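Local structure of subclass B1 metallo-beta-lactamase (Myroides odoratimimus, 6T5L) at residues T67-I78 with D100-H111. The protein is a zinc-dependent beta-lactamase that hydrolyses beta-lactam antibiotics, carbapenems included. Residues are numbered along the deposited sequence; the frame is centred on the assembly and turned at random.
Sequences TPTDDKSSLELI and DCIGGITEFENH. With ZN (zinc ion), chain D.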
loop_
_atom_site.group_PDB
_atom_site.type_symbol
_atom_site.label_atom_id
_atom_site.label_comp_id
_atom_site.label_asym_id
_atom_site.label_seq_id
_atom_site.Cartn_x
_atom_site.Cartn_y
_atom_site.Cartn_z
ATOM N N THR A 67 0.874 1.360 6.285
ATOM C CA THR A 67 1.246 0.711 7.536
ATOM C C THR A 67 0.685 -0.706 7.573
ATOM O O THR A 67 -0.384 -0.964 7.014
ATOM C CB THR A 67 0.788 1.508 8.764
ATOM O OG1 THR A 67 -0.626 1.358 8.995
ATOM C CG2 THR A 67 1.160 2.994 8.589
ATOM N N PRO A 68 1.398 -1.649 8.182
ATOM C CA PRO A 68 0.744 -2.853 8.725
ATOM C C PRO A 68 -0.396 -2.462 9.660
ATOM O O PRO A 68 -0.552 -1.296 10.039
ATOM C CB PRO A 68 1.859 -3.593 9.488
ATOM C CG PRO A 68 3.191 -2.986 8.993
ATOM C CD PRO A 68 2.835 -1.543 8.555
ATOM N N THR A 69 -1.192 -3.467 10.057
ATOM C CA THR A 69 -2.549 -3.213 10.523
ATOM C C THR A 69 -2.595 -2.612 11.925
ATOM O O THR A 69 -3.621 -2.019 12.298
ATOM C CB THR A 69 -3.379 -4.518 10.514
ATOM O OG1 THR A 69 -2.634 -5.568 11.129
ATOM C CG2 THR A 69 -3.739 -4.931 9.082
ATOM N N ASP A 70 -1.534 -2.743 12.725
ATOM C CA ASP A 70 -1.577 -2.146 14.048
ATOM C C ASP A 70 -0.179 -1.732 14.505
ATOM O O ASP A 70 0.826 -1.940 13.804
ATOM C CB ASP A 70 -2.223 -3.110 15.045
ATOM C CG ASP A 70 -1.454 -4.391 15.175
ATOM O OD1 ASP A 70 -0.295 -4.427 14.727
ATOM O OD2 ASP A 70 -2.006 -5.379 15.687
ATOM N N ASP A 71 -0.132 -1.170 15.727
ATOM C CA ASP A 71 1.124 -0.625 16.240
ATOM C C ASP A 71 2.167 -1.730 16.398
ATOM O O ASP A 71 3.316 -1.549 15.999
ATOM C CB ASP A 71 0.924 0.137 17.579
ATOM C CG ASP A 71 0.433 1.586 17.377
ATOM O OD1 ASP A 71 0.361 2.064 16.235
ATOM O OD2 ASP A 71 0.153 2.270 18.388
ATOM N N LYS A 72 1.803 -2.897 16.933
ATOM C CA LYS A 72 2.869 -3.870 17.209
ATOM C C LYS A 72 3.421 -4.500 15.928
ATOM O O LYS A 72 4.624 -4.791 15.876
ATOM C CB LYS A 72 2.425 -4.956 18.192
ATOM C CG LYS A 72 1.493 -6.023 17.648
ATOM C CD LYS A 72 1.052 -6.975 18.800
ATOM C CE LYS A 72 -0.417 -7.367 18.702
ATOM N NZ LYS A 72 -0.622 -8.398 17.684
ATOM N N SER A 73 2.581 -4.683 14.890
ATOM C CA SER A 73 3.047 -5.180 13.599
ATOM C C SER A 73 3.960 -4.154 12.931
ATOM O O SER A 73 5.010 -4.508 12.341
ATOM C CB SER A 73 1.852 -5.483 12.676
ATOM O OG SER A 73 1.082 -6.580 13.167
ATOM N N SER A 74 3.544 -2.880 13.002
ATOM C CA SER A 74 4.315 -1.777 12.457
ATOM C C SER A 74 5.686 -1.672 13.134
ATOM O O SER A 74 6.704 -1.468 12.457
ATOM C CB SER A 74 3.524 -0.473 12.629
ATOM O OG SER A 74 2.352 -0.435 11.827
ATOM N N LEU A 75 5.741 -1.810 14.469
ATOM C CA LEU A 75 7.045 -1.808 15.143
ATOM C C LEU A 75 7.920 -2.996 14.702
ATOM O O LEU A 75 9.146 -2.858 14.555
ATOM C CB LEU A 75 6.848 -1.844 16.668
ATOM C CG LEU A 75 8.063 -1.871 17.587
ATOM C CD1 LEU A 75 8.984 -0.625 17.391
ATOM C CD2 LEU A 75 7.706 -2.000 19.176
ATOM N N GLU A 76 7.329 -4.196 14.526
ATOM C CA GLU A 76 8.132 -5.284 13.967
ATOM C C GLU A 76 8.694 -4.906 12.602
ATOM O O GLU A 76 9.853 -5.182 12.317
ATOM C CB GLU A 76 7.363 -6.603 13.850
ATOM C CG GLU A 76 6.982 -7.218 15.218
ATOM C CD GLU A 76 6.394 -8.637 15.138
ATOM O OE1 GLU A 76 6.729 -9.409 14.205
ATOM O OE2 GLU A 76 5.541 -8.950 16.014
ATOM N N LEU A 77 7.909 -4.248 11.754
ATOM C CA LEU A 77 8.403 -3.860 10.423
ATOM C C LEU A 77 9.534 -2.819 10.508
ATOM O O LEU A 77 10.588 -2.964 9.861
ATOM C CB LEU A 77 7.249 -3.315 9.603
ATOM C CG LEU A 77 7.595 -2.734 8.235
ATOM C CD1 LEU A 77 8.284 -3.764 7.412
ATOM C CD2 LEU A 77 6.392 -2.313 7.505
ATOM N N ILE A 78 9.343 -1.782 11.314
ATOM C CA ILE A 78 10.362 -0.723 11.468
ATOM C C ILE A 78 11.668 -1.300 12.011
ATOM O O ILE A 78 12.753 -1.048 11.469
ATOM C CB ILE A 78 9.816 0.398 12.373
ATOM C CG1 ILE A 78 8.650 1.102 11.663
ATOM C CG2 ILE A 78 10.943 1.374 12.749
ATOM C CD1 ILE A 78 7.735 1.967 12.567
ATOM N N ASP A 100 -6.405 -0.874 7.249
ATOM C CA ASP A 100 -5.302 -1.610 6.617
ATOM C C ASP A 100 -4.382 -0.682 5.821
ATOM O O ASP A 100 -3.552 -1.170 5.003
ATOM C CB ASP A 100 -5.795 -2.806 5.751
ATOM C CG ASP A 100 -6.926 -2.475 4.744
ATOM O OD1 ASP A 100 -7.906 -1.770 5.080
ATOM O OD2 ASP A 100 -6.944 -3.076 3.643
ATOM N N CYS A 101 -4.464 0.634 6.095
ATOM C CA CYS A 101 -3.488 1.541 5.508
ATOM C C CYS A 101 -2.838 2.423 6.564
ATOM O O CYS A 101 -1.667 2.777 6.389
ATOM C CB CYS A 101 -4.122 2.409 4.404
ATOM S SG CYS A 101 -5.245 1.497 3.281
ATOM N N ILE A 102 -3.567 2.776 7.665
ATOM C CA ILE A 102 -3.041 3.688 8.673
ATOM C C ILE A 102 -3.119 3.114 10.080
ATOM O O ILE A 102 -2.934 3.838 11.074
ATOM C CB ILE A 102 -3.791 5.037 8.633
ATOM C CG1 ILE A 102 -5.288 4.814 8.852
ATOM C CG2 ILE A 102 -3.577 5.745 7.350
ATOM C CD1 ILE A 102 -5.942 5.925 9.508
ATOM N N GLY A 103 -3.382 1.810 10.189
ATOM C CA GLY A 103 -3.611 1.208 11.498
ATOM C C GLY A 103 -2.438 1.381 12.447
ATOM O O GLY A 103 -2.642 1.538 13.636
ATOM N N GLY A 104 -1.196 1.418 11.928
ATOM C CA GLY A 104 -0.013 1.533 12.776
ATOM C C GLY A 104 0.632 2.910 12.689
ATOM O O GLY A 104 1.853 3.075 12.907
ATOM N N ILE A 105 -0.183 3.912 12.317
ATOM C CA ILE A 105 0.355 5.234 12.050
ATOM C C ILE A 105 1.094 5.798 13.269
ATOM O O ILE A 105 2.165 6.405 13.125
ATOM C CB ILE A 105 -0.744 6.171 11.555
ATOM C CG1 ILE A 105 -0.184 7.570 11.192
ATOM C CG2 ILE A 105 -1.814 6.418 12.655
ATOM C CD1 ILE A 105 0.775 7.619 10.001
ATOM N N THR A 106 0.555 5.605 14.473
ATOM C CA THR A 106 1.207 6.145 15.686
ATOM C C THR A 106 2.646 5.645 15.803
ATOM O O THR A 106 3.559 6.379 16.212
ATOM C CB THR A 106 0.417 5.752 16.939
ATOM O OG1 THR A 106 -0.917 6.341 16.935
ATOM C CG2 THR A 106 1.157 6.217 18.221
ATOM N N GLU A 107 2.876 4.389 15.453
ATOM C CA GLU A 107 4.201 3.842 15.655
ATOM C C GLU A 107 5.183 4.457 14.667
ATOM O O GLU A 107 6.334 4.752 15.014
ATOM C CB GLU A 107 4.100 2.325 15.550
ATOM C CG GLU A 107 5.272 1.616 15.995
ATOM C CD GLU A 107 5.559 1.798 17.475
ATOM O OE1 GLU A 107 4.744 1.465 18.326
ATOM O OE2 GLU A 107 6.631 2.330 17.743
ATOM N N PHE A 108 4.721 4.711 13.443
ATOM C CA PHE A 108 5.548 5.390 12.443
ATOM C C PHE A 108 5.810 6.826 12.861
ATOM O O PHE A 108 6.956 7.329 12.775
ATOM C CB PHE A 108 4.874 5.377 11.057
ATOM C CG PHE A 108 5.052 4.085 10.310
ATOM C CD1 PHE A 108 4.304 2.983 10.663
ATOM C CD2 PHE A 108 5.959 3.967 9.219
ATOM C CE1 PHE A 108 4.472 1.764 10.001
ATOM C CE2 PHE A 108 6.122 2.705 8.562
ATOM C CZ PHE A 108 5.400 1.649 8.937
ATOM N N GLU A 109 4.775 7.508 13.324
ATOM C CA GLU A 109 4.968 8.905 13.739
ATOM C C GLU A 109 5.960 9.005 14.917
ATOM O O GLU A 109 6.764 9.953 14.990
ATOM C CB GLU A 109 3.618 9.535 14.088
ATOM C CG GLU A 109 2.677 9.657 12.904
ATOM C CD GLU A 109 1.408 10.440 13.241
ATOM O OE1 GLU A 109 0.760 10.078 14.230
ATOM O OE2 GLU A 109 1.052 11.403 12.522
ATOM N N ASN A 110 5.972 7.998 15.792
ATOM C CA ASN A 110 6.865 7.997 16.937
ATOM C C ASN A 110 8.298 7.716 16.558
ATOM O O ASN A 110 9.199 8.026 17.348
ATOM C CB ASN A 110 6.428 6.980 17.961
ATOM C CG ASN A 110 5.228 7.468 18.776
ATOM O OD1 ASN A 110 4.766 8.598 18.598
ATOM N ND2 ASN A 110 4.676 6.598 19.600
ATOM N N HIS A 111 8.536 7.162 15.379
ATOM C CA HIS A 111 9.885 7.099 14.856
ATOM C C HIS A 111 10.181 8.276 13.928
ATOM O O HIS A 111 11.157 8.224 13.187
ATOM C CB HIS A 111 10.119 5.765 14.138
ATOM C CG HIS A 111 10.139 4.584 15.064
ATOM N ND1 HIS A 111 9.004 4.099 15.673
ATOM C CD2 HIS A 111 11.160 3.800 15.499
ATOM C CE1 HIS A 111 9.323 3.094 16.472
ATOM N NE2 HIS A 111 10.625 2.880 16.371
HETATM ZN ZN ZN D . -8.327 -3.400 1.898
HETATM O O HOH W 1 -1.181 -3.127 5.128
HETATM O O HOH W 2 -1.671 3.628 15.152
HETATM O O HOH W 3 -10.049 -4.256 0.613
#
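The F108 ring carries the CD1 methyl of I78 over the centre of one face, a CH-pi contact with CD1 4.0 Å from the ring centroid and 7° off its normal. At the ring's edge lie S74 OG, P68 CD and L77 CD2, with OG 3.6 Å from F108 CE1; T67 CG2 approaches obliquely. I78 also serves H111: its CG2 rests on one imidazole face, shifted toward the rim, while L75 CD1 comes in obliquely. H111 ND1 donates almost in the ring plane to E107 O (2.8 Å), which also accepts from H111 N on the opposite face of its carbonyl plane. The E107 side chain sits as a knob among D71, S74, L75 and I78; bent at chi2, it lays CG and CD against L75. Its carboxylate stands nearly perpendicular to that of D71, whose OD1 accepts from a water that also donates to G103 O and accepts from T106 N. Nearer the zinc, T67 OG1 lies between its backbone N and carbonyl carbon (chi1 76°), where it accepts a nearly straight bond from G104 N (3.0 Å, 173°) and donates to P68 O. T67 N donates to C101 O at 2.9 Å. The two glycines allow close backbone approach: G103 CA makes a CA-H...O contact with T69 O (3.3 Å), and G104 CA lies 3.2 Å from S74 OG, which is anchored on D70 O. Strand 88-93 backs both segments, L92 touching T67, I105 and F108, and I89 touching I78, in the alpha-beta/beta-alpha fold of metallo-beta-lactamases. D100, on the helix before the I102-I105 turn, forms with C180 and H221 the Asp-Cys-His zinc site characteristic of subclass B1.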